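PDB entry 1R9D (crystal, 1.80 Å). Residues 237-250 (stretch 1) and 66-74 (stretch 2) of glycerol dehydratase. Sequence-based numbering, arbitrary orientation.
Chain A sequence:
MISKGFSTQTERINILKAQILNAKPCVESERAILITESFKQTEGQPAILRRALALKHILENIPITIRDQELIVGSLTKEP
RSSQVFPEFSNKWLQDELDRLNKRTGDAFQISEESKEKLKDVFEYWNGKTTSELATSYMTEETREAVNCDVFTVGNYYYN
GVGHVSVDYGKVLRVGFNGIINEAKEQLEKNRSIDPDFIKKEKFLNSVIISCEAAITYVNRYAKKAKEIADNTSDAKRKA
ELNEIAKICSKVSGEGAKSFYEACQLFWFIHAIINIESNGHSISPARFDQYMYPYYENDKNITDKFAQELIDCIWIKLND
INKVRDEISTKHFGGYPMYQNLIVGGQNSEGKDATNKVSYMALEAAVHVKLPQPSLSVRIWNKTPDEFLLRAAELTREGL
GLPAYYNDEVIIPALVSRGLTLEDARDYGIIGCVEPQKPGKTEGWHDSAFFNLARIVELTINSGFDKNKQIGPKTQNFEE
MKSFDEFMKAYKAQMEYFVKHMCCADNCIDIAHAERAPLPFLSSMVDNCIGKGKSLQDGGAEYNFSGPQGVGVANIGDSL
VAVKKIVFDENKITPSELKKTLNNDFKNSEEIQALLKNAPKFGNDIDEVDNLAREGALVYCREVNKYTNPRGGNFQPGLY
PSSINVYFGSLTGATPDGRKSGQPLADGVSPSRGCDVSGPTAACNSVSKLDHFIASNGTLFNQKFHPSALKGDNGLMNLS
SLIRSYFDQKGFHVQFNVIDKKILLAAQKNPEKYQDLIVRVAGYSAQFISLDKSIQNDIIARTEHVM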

# COMPACT_ATOMS: atom_id res chain seq x y z
N LYS A 237 -35.26 22.10 37.67
CA LYS A 237 -33.83 22.37 37.62
C LYS A 237 -33.11 21.48 36.61
O LYS A 237 -32.37 21.97 35.76
CB LYS A 237 -33.21 22.18 39.01
CG LYS A 237 -31.74 22.56 39.06
CD LYS A 237 -31.17 22.44 40.47
CE LYS A 237 -29.70 22.85 40.49
NZ LYS A 237 -29.14 22.82 41.87
N ARG A 238 -33.33 20.17 36.71
CA ARG A 238 -32.69 19.22 35.80
C ARG A 238 -33.19 19.41 34.37
O ARG A 238 -32.43 19.27 33.41
CB ARG A 238 -32.96 17.79 36.28
CG ARG A 238 -32.27 16.70 35.45
CD ARG A 238 -30.78 16.98 35.29
NE ARG A 238 -30.10 15.95 34.50
CZ ARG A 238 -28.88 16.09 33.99
NH1 ARG A 238 -28.20 17.21 34.19
NH2 ARG A 238 -28.34 15.11 33.29
N LYS A 239 -34.47 19.74 34.23
CA LYS A 239 -35.04 19.95 32.90
C LYS A 239 -34.30 21.10 32.22
O LYS A 239 -34.00 21.03 31.03
CB LYS A 239 -36.54 20.28 33.02
CG LYS A 239 -37.27 20.32 31.70
CD LYS A 239 -38.77 20.53 31.90
CE LYS A 239 -39.51 20.44 30.59
NZ LYS A 239 -40.98 20.65 30.77
N ALA A 240 -34.00 22.15 32.99
CA ALA A 240 -33.29 23.30 32.45
C ALA A 240 -31.86 22.91 32.08
O ALA A 240 -31.31 23.42 31.10
CB ALA A 240 -33.27 24.43 33.48
N GLU A 241 -31.27 22.02 32.87
CA GLU A 241 -29.91 21.55 32.61
C GLU A 241 -29.86 20.80 31.28
O GLU A 241 -29.00 21.06 30.44
CB GLU A 241 -29.44 20.63 33.74
CG GLU A 241 -28.97 21.36 35.00
CD GLU A 241 -28.75 20.43 36.18
OE1 GLU A 241 -28.54 19.22 35.98
OE2 GLU A 241 -28.77 20.93 37.33
N LEU A 242 -30.78 19.86 31.10
CA LEU A 242 -30.84 19.07 29.88
C LEU A 242 -31.09 19.92 28.65
O LEU A 242 -30.58 19.62 27.56
CB LEU A 242 -31.91 17.99 30.01
CG LEU A 242 -31.55 16.88 31.00
CD1 LEU A 242 -32.79 16.10 31.39
CD2 LEU A 242 -30.50 15.98 30.36
N ASN A 243 -31.86 20.99 28.80
CA ASN A 243 -32.14 21.88 27.68
C ASN A 243 -30.90 22.70 27.34
O ASN A 243 -30.68 23.06 26.19
CB ASN A 243 -33.30 22.83 27.99
CG ASN A 243 -34.65 22.20 27.70
OD1 ASN A 243 -34.85 21.60 26.65
ND2 ASN A 243 -35.58 22.35 28.63
N GLU A 244 -30.09 22.99 28.36
CA GLU A 244 -28.88 23.76 28.13
C GLU A 244 -27.85 22.87 27.43
O GLU A 244 -27.07 23.34 26.60
CB GLU A 244 -28.31 24.28 29.46
CG GLU A 244 -27.03 25.08 29.29
CD GLU A 244 -27.22 26.35 28.48
OE1 GLU A 244 -28.23 26.46 27.75
OE2 GLU A 244 -26.35 27.25 28.57
N ILE A 245 -27.86 21.58 27.77
CA ILE A 245 -26.95 20.62 27.15
C ILE A 245 -27.31 20.51 25.68
O ILE A 245 -26.44 20.52 24.81
CB ILE A 245 -27.08 19.23 27.83
CG1 ILE A 245 -26.53 19.30 29.26
CG2 ILE A 245 -26.33 18.18 27.02
CD1 ILE A 245 -26.73 18.02 30.04
N ALA A 246 -28.60 20.40 25.39
CA ALA A 246 -29.06 20.29 24.01
C ALA A 246 -28.60 21.52 23.22
O ALA A 246 -28.21 21.41 22.06
CB ALA A 246 -30.57 20.17 23.96
N LYS A 247 -28.65 22.68 23.87
CA LYS A 247 -28.25 23.93 23.23
C LYS A 247 -26.75 23.97 22.93
O LYS A 247 -26.33 24.34 21.83
CB LYS A 247 -28.61 25.12 24.11
CG LYS A 247 -28.16 26.46 23.54
CD LYS A 247 -28.52 27.62 24.45
CE LYS A 247 -28.08 28.94 23.83
NZ LYS A 247 -28.51 30.12 24.64
N ILE A 248 -25.95 23.59 23.92
CA ILE A 248 -24.50 23.59 23.75
C ILE A 248 -24.04 22.58 22.71
O ILE A 248 -23.20 22.90 21.87
CB ILE A 248 -23.80 23.31 25.10
CG1 ILE A 248 -24.05 24.48 26.05
CG2 ILE A 248 -22.31 23.11 24.89
CD1 ILE A 248 -23.47 24.29 27.42
N CYS A 249 -24.60 21.37 22.75
CA CYS A 249 -24.22 20.34 21.79
C CYS A 249 -24.57 20.78 20.37
O CYS A 249 -23.82 20.52 19.43
CB CYS A 249 -24.92 19.02 22.11
SG CYS A 249 -24.28 18.16 23.58
N SER A 250 -25.71 21.45 20.21
CA SER A 250 -26.12 21.92 18.89
C SER A 250 -25.13 22.92 18.31
O SER A 250 -24.87 22.91 17.10
CB SER A 250 -27.51 22.55 18.95
OG SER A 250 -28.51 21.55 19.11
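Stretch 2 66-74: IRDQELIVG

How does stretch 2 lie on the helix? It has no regular helix or strand; a type II beta turn from Arg 67 to Glu 70, closed by Glu 70 N to Arg 67 O at 3.3 Å, leads into an irregular segment. Gln 69 takes the positive phi (69°) usual at the third position of such a turn. The two stretches run in the same general sense: the CA atoms of Arg 238 and Gln 69 are 7.5 Å apart, those of Ile 245 and Leu 71 7.1 Å, and Cys 249 meets Val 73 further on.

Why does Arg 238 bend at chi2? Its side chain is t, p, t through chi3, and it brings the guanidinium to the turn. Both Arg 238 NH1 (2.9 Å) and Arg 238 NH2 (3.0 Å) donate to Glu 70 O, which lies at the guanidinium edge, near its plane. Gln 69 N lies over one face, 3.4 Å from Arg 238 NH2, but both are donors and no hydrogen bond forms.

What steadies that arginine? Glu 241, one helical turn on with chi1 m and chi2 t, forms a salt bridge through OE1, 2.7 Å from Arg 238 NH1. Glu 241 OE2 accepts from the O of a water at 2.9 Å, and the same water donates to Gln 69 OE1 at 3.2 Å. Gln 69 points away at CA-to-CB, yet its m, m side chain bends so that its end comes nearer the helix. Within the turn, Glu 70 OE2 accepts from Arg 67 N at 3.1 Å.

What fills the contact beyond the polar end? Ile 245, m and t, places CD1 3.4 Å from Glu 70 O and CG1 3.8 Å from Leu 71 O, packing against backbone. Ile 245 CG2 meets Val 73 CG2 at 3.8 Å, and Cys 249 SG reaches that same Val 73 CG2 at 3.8 Å.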

# COMPACT_ATOMS: atom_id res chain seq x y z
N ILE A 66 -26.90 9.20 27.98
CA ILE A 66 -26.72 10.36 28.83
C ILE A 66 -27.05 9.83 30.22
O ILE A 66 -28.19 9.45 30.49
CB ILE A 66 -27.67 11.52 28.45
CG1 ILE A 66 -27.29 12.08 27.08
CG2 ILE A 66 -27.60 12.62 29.51
CD1 ILE A 66 -28.01 13.34 26.68
N ARG A 67 -26.05 9.78 31.09
CA ARG A 67 -26.23 9.27 32.44
C ARG A 67 -26.89 10.31 33.34
O ARG A 67 -26.77 11.51 33.10
CB ARG A 67 -24.89 8.82 33.01
CG ARG A 67 -24.11 7.87 32.09
CD ARG A 67 -22.89 7.29 32.78
NE ARG A 67 -21.94 6.68 31.84
CZ ARG A 67 -22.21 5.63 31.07
NH1 ARG A 67 -23.39 5.04 31.11
NH2 ARG A 67 -21.27 5.16 30.24
N ASP A 68 -27.57 9.85 34.37
CA ASP A 68 -28.26 10.75 35.29
C ASP A 68 -27.36 11.82 35.91
O ASP A 68 -26.25 11.53 36.35
CB ASP A 68 -28.94 9.94 36.40
CG ASP A 68 -29.80 8.81 35.86
OD1 ASP A 68 -30.62 9.07 34.95
OD2 ASP A 68 -29.66 7.67 36.35
N GLN A 69 -27.87 13.05 35.94
CA GLN A 69 -27.17 14.19 36.52
C GLN A 69 -25.92 14.70 35.81
O GLN A 69 -25.22 15.57 36.33
CB GLN A 69 -26.83 13.90 37.99
CG GLN A 69 -28.04 13.61 38.87
CD GLN A 69 -29.12 14.68 38.76
OE1 GLN A 69 -28.84 15.87 38.88
NE2 GLN A 69 -30.36 14.25 38.54
N GLU A 70 -25.63 14.19 34.62
CA GLU A 70 -24.46 14.64 33.88
C GLU A 70 -24.60 16.05 33.32
O GLU A 70 -25.68 16.45 32.89
CB GLU A 70 -24.15 13.69 32.71
CG GLU A 70 -23.34 12.45 33.08
CD GLU A 70 -22.94 11.63 31.87
OE1 GLU A 70 -21.95 10.87 31.96
OE2 GLU A 70 -23.61 11.73 30.81
N LEU A 71 -23.51 16.81 33.35
CA LEU A 71 -23.49 18.17 32.80
C LEU A 71 -22.71 18.09 31.48
O LEU A 71 -22.99 18.82 30.53
CB LEU A 71 -22.79 19.14 33.76
CG LEU A 71 -23.53 19.59 35.02
CD1 LEU A 71 -22.62 20.48 35.85
CD2 LEU A 71 -24.80 20.33 34.65
N ILE A 72 -21.74 17.18 31.44
CA ILE A 72 -20.92 16.96 30.25
C ILE A 72 -21.34 15.59 29.72
O ILE A 72 -21.22 14.59 30.42
CB ILE A 72 -19.41 16.94 30.60
CG1 ILE A 72 -18.98 18.32 31.10
CG2 ILE A 72 -18.59 16.50 29.38
CD1 ILE A 72 -19.03 19.42 30.05
N VAL A 73 -21.83 15.54 28.49
CA VAL A 73 -22.29 14.28 27.92
C VAL A 73 -21.40 13.66 26.85
O VAL A 73 -20.60 14.34 26.21
CB VAL A 73 -23.72 14.44 27.35
CG1 VAL A 73 -24.69 14.80 28.47
CG2 VAL A 73 -23.74 15.51 26.27
N GLY A 74 -21.58 12.35 26.66
CA GLY A 74 -20.80 11.61 25.68
C GLY A 74 -20.28 10.35 26.34
O GLY A 74 -19.32 10.40 27.11
O HOH W 1 -29.86 18.86 39.02